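Local coordinates for Crh-like protein 5 (Neosartorya fumigata, PDB 6IBU) that couples chitinase and transglycosylase activities, transferring chitin onto 1,6-beta-glucan or other chitin chains to cross-link the fungal cell wall, at residues A79-L91 with W200-M214. Numbering follows the deposited sequence.
Sequences AAPGTGVVSSIVL and WAGGLTDYSAGPYTM
Thr205 grips the turn at Gly82 to Val85 through its hydroxyl: OG1 donates to Thr83 O over 3.0 Å, in the carbonyl plane and on a lone pair, with a C=O...donor angle of 131°. At chi1 -66°, OG1 lies beside its own backbone N, while CG2 reaches CG2 of Val85. The same carbonyl receives a water that also binds Asp206 N and Tyr212 OH. CA-H...O contacts accompany this bond: Thr205 CA to Thr83 O, Ala80 CA to Thr213 O, and Gly84 CA to Ala201 O (3.4 Å) and, less straight, to Gly203 O, where the chain leaves helix 195-201 through a Schellman motif.

Apolar contacts line both sides of strand 85-93 near the corner. Tyr212 lies against the type II turn, its CE1 3.5 Å from Gly82 CA and its CD2 3.4 Å from Val85 CG2; the phenol is tethered by OH donating to Asp206 O (2.7 Å), which Ala209 N approaches from the opposite face of that carbonyl. Ala80 CB packs on CB of Tyr212 and of Met214. On the other side of the strand, both methyls of Val86 meet CZ3 and CH2 of Trp200, the side chains crossing at about a right angle, with CG2 3.6 Å from CZ3. Met214 packs CB and SD against Ser87, whose OG accepts from Ala80 N and so ties the residues before the turn to the strand after it.

Strands 85-93 and 212-223 belong to the two facing sheets of the concanavalin-type GH16 beta-sandwich; their short segments run nearly parallel, 13° apart. One directed bond, a water bridge, CA-H...O contacts and hydrocarbon packing thus fix the corner at Thr83 and Gly84, while the strand beginning there continues to Ser88, hydrogen-bonded to chitin-binding Trp186 and Glu102, the probable proton donor.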
ATOM      1  N   ALA A  79      -4.117   2.344  12.854  1.00 15.11           N
ATOM      2  CA  ALA A  79      -3.468   3.523  12.249  1.00 15.93           C
ATOM      3  C   ALA A  79      -2.850   4.394  13.344  1.00 16.14           C
ATOM      4  O   ALA A  79      -3.314   4.380  14.479  1.00 18.24           O
ATOM      5  CB  ALA A  79      -4.461   4.294  11.431  1.00 15.65           C
ATOM      6  N   ALA A  80      -1.806   5.122  12.993  1.00 15.93           N
ATOM      7  CA  ALA A  80      -1.182   6.121  13.872  1.00 15.84           C
ATOM      8  C   ALA A  80      -2.194   7.237  14.065  1.00 16.54           C
ATOM      9  O   ALA A  80      -2.911   7.604  13.139  1.00 16.37           O
ATOM     10  CB  ALA A  80       0.109   6.611  13.264  1.00 15.36           C
ATOM     11  N   PRO A  81      -2.323   7.772  15.291  1.00 18.16           N
ATOM     12  CA  PRO A  81      -3.086   8.998  15.510  1.00 17.55           C
ATOM     13  C   PRO A  81      -2.205  10.198  15.150  1.00 17.14           C
ATOM     14  O   PRO A  81      -1.059  10.001  14.714  1.00 17.49           O
ATOM     15  CB  PRO A  81      -3.390   8.959  17.010  1.00 17.25           C
ATOM     16  CG  PRO A  81      -2.172   8.261  17.576  1.00 18.62           C
ATOM     17  CD  PRO A  81      -1.718   7.258  16.529  1.00 18.19           C
ATOM     18  N   GLY A  82      -2.716  11.401  15.391  1.00 15.85           N
ATOM     19  CA  GLY A  82      -1.946  12.641  15.215  1.00 16.24           C
ATOM     20  C   GLY A  82      -2.300  13.342  13.922  1.00 16.50           C
ATOM     21  O   GLY A  82      -2.334  12.689  12.849  1.00 14.85           O
ATOM     22  N   THR A  83      -2.559  14.637  14.032  1.00 17.16           N
ATOM     23  CA  THR A  83      -2.820  15.556  12.902  1.00 18.63           C
ATOM     24  C   THR A  83      -1.720  15.380  11.862  1.00 17.27           C
ATOM     25  O   THR A  83      -0.557  15.519  12.220  1.00 20.13           O
ATOM     26  CB  THR A  83      -2.847  17.019  13.373  1.00 19.29           C
ATOM     27  OG1 THR A  83      -3.840  17.088  14.396  1.00 20.36           O
ATOM     28  CG2 THR A  83      -3.129  17.988  12.243  1.00 18.98           C
ATOM     29  N   GLY A  84      -2.098  15.107  10.624  1.00 16.81           N
ATOM     30  CA  GLY A  84      -1.182  15.111   9.472  1.00 16.58           C
ATOM     31  C   GLY A  84      -0.355  13.847   9.385  1.00 15.44           C
ATOM     32  O   GLY A  84       0.416  13.724   8.444  1.00 15.23           O
ATOM     33  N   VAL A  85      -0.501  12.918  10.309  1.00 14.82           N
ATOM     34  CA  VAL A  85       0.265  11.645  10.265  1.00 14.67           C
ATOM     35  C   VAL A  85      -0.516  10.675   9.387  1.00 14.19           C
ATOM     36  O   VAL A  85      -1.682  10.387   9.678  1.00 13.35           O
ATOM     37  CB  VAL A  85       0.499  11.082  11.672  1.00 14.90           C
ATOM     38  CG1 VAL A  85       1.214   9.745  11.607  1.00 14.79           C
ATOM     39  CG2 VAL A  85       1.268  12.099  12.516  1.00 15.73           C
ATOM     40  N   VAL A  86       0.130  10.178   8.350  1.00 14.48           N
ATOM     41  CA  VAL A  86      -0.507   9.255   7.376  1.00 14.13           C
ATOM     42  C   VAL A  86      -0.071   7.824   7.696  1.00 13.99           C
ATOM     43  O   VAL A  86       1.111   7.609   7.857  1.00 13.80           O
ATOM     44  CB  VAL A  86      -0.130   9.668   5.948  1.00 13.85           C
ATOM     45  CG1 VAL A  86      -0.833   8.799   4.923  1.00 13.64           C
ATOM     46  CG2 VAL A  86      -0.429  11.133   5.699  1.00 13.79           C
ATOM     47  N   SER A  87      -1.006   6.889   7.766  1.00 14.05           N
ATOM     48  CA  SER A  87      -0.754   5.431   7.810  1.00 13.95           C
ATOM     49  C   SER A  87      -1.130   4.835   6.447  1.00 13.89           C
ATOM     50  O   SER A  87      -2.304   4.928   6.091  1.00 12.85           O
ATOM     51  CB  SER A  87      -1.567   4.813   8.903  1.00 15.25           C
ATOM     52  OG  SER A  87      -1.240   5.340  10.177  1.00 16.00           O
ATOM     53  N   SER A  88      -0.173   4.283   5.704  1.00 14.27           N
ATOM     54  CA  SER A  88      -0.317   3.871   4.278  1.00 15.05           C
ATOM     55  C   SER A  88      -0.179   2.354   4.096  1.00 14.85           C
ATOM     56  O   SER A  88       0.852   1.784   4.519  1.00 14.62           O
ATOM     57  CB  SER A  88       0.724   4.551   3.438  1.00 16.78           C
ATOM     58  OG  SER A  88       0.601   5.963   3.533  1.00 18.23           O
ATOM     59  N   ILE A  89      -1.131   1.724   3.412  1.00 13.87           N
ATOM     60  CA  ILE A  89      -0.987   0.352   2.838  1.00 14.13           C
ATOM     61  C   ILE A  89      -0.962   0.487   1.315  1.00 14.36           C
ATOM     62  O   ILE A  89      -1.942   0.945   0.765  1.00 14.75           O
ATOM     63  CB  ILE A  89      -2.123  -0.564   3.323  1.00 13.91           C
ATOM     64  CG1 ILE A  89      -2.175  -0.660   4.847  1.00 13.74           C
ATOM     65  CG2 ILE A  89      -2.030  -1.933   2.680  1.00 13.91           C
ATOM     66  CD1 ILE A  89      -3.514  -1.093   5.362  1.00 13.85           C
ATOM     67  N   VAL A  90       0.143   0.164   0.658  1.00 15.61           N
ATOM     68  CA  VAL A  90       0.287   0.412  -0.801  1.00 16.41           C
ATOM     69  C   VAL A  90       0.614  -0.883  -1.543  1.00 16.02           C
ATOM     70  O   VAL A  90       1.641  -1.471  -1.243  1.00 16.05           O
ATOM     71  CB  VAL A  90       1.377   1.451  -1.070  1.00 17.00           C
ATOM     72  CG1 VAL A  90       1.600   1.621  -2.570  1.00 17.72           C
ATOM     73  CG2 VAL A  90       1.040   2.768  -0.410  1.00 18.03           C
ATOM     74  N   LEU A  91      -0.145  -1.207  -2.579  1.00 15.77           N
ATOM     75  CA  LEU A  91       0.315  -2.142  -3.625  1.00 16.11           C
ATOM     76  C   LEU A  91       0.856  -1.290  -4.756  1.00 17.41           C
ATOM     77  O   LEU A  91       0.152  -0.363  -5.170  1.00 16.65           O
ATOM     78  CB  LEU A  91      -0.841  -3.019  -4.083  1.00 16.35           C
ATOM     79  CG  LEU A  91      -1.381  -3.946  -3.015  1.00 17.02           C
ATOM     80  CD1 LEU A  91      -2.529  -4.780  -3.563  1.00 17.52           C
ATOM     81  CD2 LEU A  91      -0.269  -4.824  -2.480  1.00 17.68           C
ATOM     82  N   TRP A 200      -4.538  17.830   2.691  1.00 24.06           N
ATOM     83  CA  TRP A 200      -5.057  16.466   2.469  1.00 22.71           C
ATOM     84  C   TRP A 200      -4.841  15.622   3.737  1.00 20.81           C
ATOM     85  O   TRP A 200      -5.771  14.923   4.136  1.00 18.34           O
ATOM     86  CB  TRP A 200      -4.390  15.868   1.238  1.00 22.42           C
ATOM     87  CG  TRP A 200      -4.581  14.396   1.213  1.00 23.63           C
ATOM     88  CD1 TRP A 200      -5.702  13.739   0.827  1.00 23.80           C
ATOM     89  CD2 TRP A 200      -3.651  13.406   1.667  1.00 23.94           C
ATOM     90  NE1 TRP A 200      -5.516  12.392   0.964  1.00 25.76           N
ATOM     91  CE2 TRP A 200      -4.271  12.157   1.475  1.00 24.38           C
ATOM     92  CE3 TRP A 200      -2.361  13.445   2.201  1.00 23.43           C
ATOM     93  CZ2 TRP A 200      -3.641  10.958   1.797  1.00 24.14           C
ATOM     94  CZ3 TRP A 200      -1.735  12.255   2.499  1.00 22.81           C
ATOM     95  CH2 TRP A 200      -2.370  11.033   2.308  1.00 21.79           C
ATOM     96  N   ALA A 201      -3.667  15.758   4.363  1.00 19.61           N
ATOM     97  CA  ALA A 201      -3.249  15.008   5.570  1.00 18.59           C
ATOM     98  C   ALA A 201      -4.082  15.454   6.779  1.00 17.76           C
ATOM     99  O   ALA A 201      -4.127  14.725   7.761  1.00 16.51           O
ATOM    100  CB  ALA A 201      -1.762  15.157   5.795  1.00 17.75           C
ATOM    101  N   GLY A 202      -4.746  16.602   6.694  1.00 18.73           N
ATOM    102  CA  GLY A 202      -5.601  17.107   7.784  1.00 20.24           C
ATOM    103  C   GLY A 202      -4.897  18.124   8.670  1.00 20.59           C
ATOM    104  O   GLY A 202      -5.454  18.475   9.717  1.00 23.59           O
ATOM    105  N   GLY A 203      -3.739  18.615   8.262  1.00 19.66           N
ATOM    106  CA  GLY A 203      -3.086  19.745   8.936  1.00 21.21           C
ATOM    107  C   GLY A 203      -1.623  19.480   9.195  1.00 22.23           C
ATOM    108  O   GLY A 203      -1.162  18.384   8.902  1.00 21.80           O
ATOM    109  N   LEU A 204      -0.947  20.467   9.770  1.00 24.80           N
ATOM    110  CA  LEU A 204       0.474  20.456  10.185  1.00 27.62           C
ATOM    111  C   LEU A 204       0.698  19.351  11.219  1.00 27.89           C
ATOM    112  O   LEU A 204      -0.133  19.213  12.153  1.00 27.94           O
ATOM    113  CB  LEU A 204       0.764  21.826  10.804  1.00 30.05           C
ATOM    114  CG  LEU A 204       2.176  22.364  10.666  1.00 32.28           C
ATOM    115  CD1 LEU A 204       2.694  22.177   9.249  1.00 32.79           C
ATOM    116  CD2 LEU A 204       2.186  23.830  11.072  1.00 35.57           C
ATOM    117  N   THR A 205       1.803  18.627  11.103  1.00 28.80           N
ATOM    118  CA  THR A 205       2.165  17.605  12.109  1.00 30.61           C
ATOM    119  C   THR A 205       2.975  18.289  13.200  1.00 30.44           C
ATOM    120  O   THR A 205       3.862  19.053  12.844  1.00 29.58           O
ATOM    121  CB  THR A 205       2.924  16.432  11.490  1.00 29.55           C
ATOM    122  OG1 THR A 205       1.996  15.797  10.619  1.00 30.04           O
ATOM    123  CG2 THR A 205       3.438  15.463  12.530  1.00 29.02           C
ATOM    124  N   ASP A 206       2.634  18.016  14.454  1.00 33.02           N
ATOM    125  CA  ASP A 206       3.355  18.494  15.655  1.00 34.59           C
ATOM    126  C   ASP A 206       4.134  17.302  16.224  1.00 31.03           C
ATOM    127  O   ASP A 206       3.548  16.555  17.017  1.00 26.30           O
ATOM    128  CB  ASP A 206       2.375  19.079  16.677  1.00 38.93           C
ATOM    129  CG  ASP A 206       3.060  19.654  17.908  1.00 44.05           C
ATOM    130  OD1 ASP A 206       4.109  20.315  17.719  1.00 42.90           O
ATOM    131  OD2 ASP A 206       2.536  19.457  19.034  1.00 48.12           O
ATOM    132  N   TYR A 207       5.394  17.133  15.818  1.00 30.13           N
ATOM    133  CA  TYR A 207       6.227  15.958  16.176  1.00 30.88           C
ATOM    134  C   TYR A 207       6.414  15.848  17.682  1.00 31.47           C
ATOM    135  O   TYR A 207       6.412  14.730  18.203  1.00 30.97           O
ATOM    136  CB  TYR A 207       7.586  16.039  15.500  1.00 29.78           C
ATOM    137  CG  TYR A 207       7.472  16.040  14.006  1.00 27.95           C
ATOM    138  CD1 TYR A 207       7.254  14.870  13.308  1.00 27.19           C
ATOM    139  CD2 TYR A 207       7.574  17.221  13.302  1.00 28.58           C
ATOM    140  CE1 TYR A 207       7.156  14.873  11.927  1.00 27.85           C
ATOM    141  CE2 TYR A 207       7.480  17.244  11.924  1.00 28.68           C
ATOM    142  CZ  TYR A 207       7.251  16.068  11.242  1.00 27.18           C
ATOM    143  OH  TYR A 207       7.161  16.121   9.891  1.00 30.09           O
ATOM    144  N   SER A 208       6.546  16.981  18.365  1.00 33.26           N
ATOM    145  CA  SER A 208       6.811  17.020  19.822  1.00 35.86           C
ATOM    146  C   SER A 208       5.611  16.438  20.589  1.00 37.20           C
ATOM    147  O   SER A 208       5.839  15.838  21.655  1.00 35.44           O
ATOM    148  CB  SER A 208       7.188  18.422  20.234  1.00 40.99           C
ATOM    149  OG  SER A 208       6.698  19.399  19.308  1.00 43.83           O
ATOM    150  N   ALA A 209       4.386  16.543  20.045  1.00 37.75           N
ATOM    151  CA  ALA A 209       3.150  16.020  20.679  1.00 35.84           C
ATOM    152  C   ALA A 209       3.017  14.522  20.391  1.00 35.22           C
ATOM    153  O   ALA A 209       2.032  13.907  20.860  1.00 34.58           O
ATOM    154  CB  ALA A 209       1.951  16.785  20.183  1.00 37.28           C
ATOM    155  N   GLY A 210       3.998  13.951  19.684  1.00 34.08           N
ATOM    156  CA  GLY A 210       4.071  12.523  19.345  1.00 35.09           C
ATOM    157  C   GLY A 210       4.507  11.649  20.529  1.00 37.44           C
ATOM    158  O   GLY A 210       4.273  11.984  21.691  1.00 36.11           O
ATOM    159  N   PRO A 211       5.092  10.458  20.276  1.00 36.67           N
ATOM    160  CA  PRO A 211       5.246   9.950  18.915  1.00 33.78           C
ATOM    161  C   PRO A 211       3.937   9.312  18.436  1.00 29.51           C
ATOM    162  O   PRO A 211       3.051   9.029  19.216  1.00 27.97           O
ATOM    163  CB  PRO A 211       6.381   8.935  19.077  1.00 33.74           C
ATOM    164  CG  PRO A 211       6.117   8.361  20.458  1.00 35.47           C
ATOM    165  CD  PRO A 211       5.629   9.533  21.288  1.00 35.79           C
ATOM    166  N   TYR A 212       3.838   9.128  17.137  1.00 26.49           N
ATOM    167  CA  TYR A 212       2.622   8.564  16.520  1.00 23.88           C
ATOM    168  C   TYR A 212       2.985   7.243  15.902  1.00 21.29           C
ATOM    169  O   TYR A 212       3.911   7.214  15.085  1.00 18.62           O
ATOM    170  CB  TYR A 212       2.084   9.530  15.484  1.00 24.95           C
ATOM    171  CG  TYR A 212       1.939  10.920  16.029  1.00 26.00           C
ATOM    172  CD1 TYR A 212       0.952  11.214  16.952  1.00 25.61           C
ATOM    173  CD2 TYR A 212       2.780  11.933  15.607  1.00 27.14           C
ATOM    174  CE1 TYR A 212       0.787  12.500  17.425  1.00 26.73           C
ATOM    175  CE2 TYR A 212       2.635  13.224  16.077  1.00 28.73           C
ATOM    176  CZ  TYR A 212       1.642  13.497  16.993  1.00 27.93           C
ATOM    177  OH  TYR A 212       1.517  14.760  17.466  1.00 32.10           O
ATOM    178  N   THR A 213       2.283   6.192  16.309  1.00 20.24           N
ATOM    179  CA  THR A 213       2.651   4.832  15.860  1.00 20.11           C
ATOM    180  C   THR A 213       1.474   4.141  15.183  1.00 19.08           C
ATOM    181  O   THR A 213       0.407   4.012  15.792  1.00 20.09           O
ATOM    182  CB  THR A 213       3.243   4.000  16.997  1.00 20.95           C
ATOM    183  OG1 THR A 213       4.355   4.725  17.532  1.00 22.33           O
ATOM    184  CG2 THR A 213       3.695   2.651  16.491  1.00 20.42           C
ATOM    185  N   MET A 214       1.713   3.667  13.971  1.00 18.63           N
ATOM    186  CA  MET A 214       0.825   2.729  13.236  1.00 18.58           C
ATOM    187  C   MET A 214       1.301   1.311  13.578  1.00 16.85           C
ATOM    188  O   MET A 214       2.510   1.101  13.695  1.00 15.29           O
ATOM    189  CB  MET A 214       0.909   3.029  11.732  1.00 18.58           C
ATOM    190  CG  MET A 214       0.737   1.829  10.802  1.00 19.47           C
ATOM    191  SD  MET A 214       1.139   2.308   9.074  1.00 20.87           S
ATOM    192  CE  MET A 214       1.080   0.705   8.291  1.00 20.21           C
TER
HETATM  193  O   HOH W   1      -2.288   3.668  16.670  1.00 26.97           O
HETATM  194  O   HOH W   2       0.549  16.157  14.939  1.00 36.68           O
HETATM  195  O   HOH W   3      -4.876  14.384  10.053  1.00 19.50           O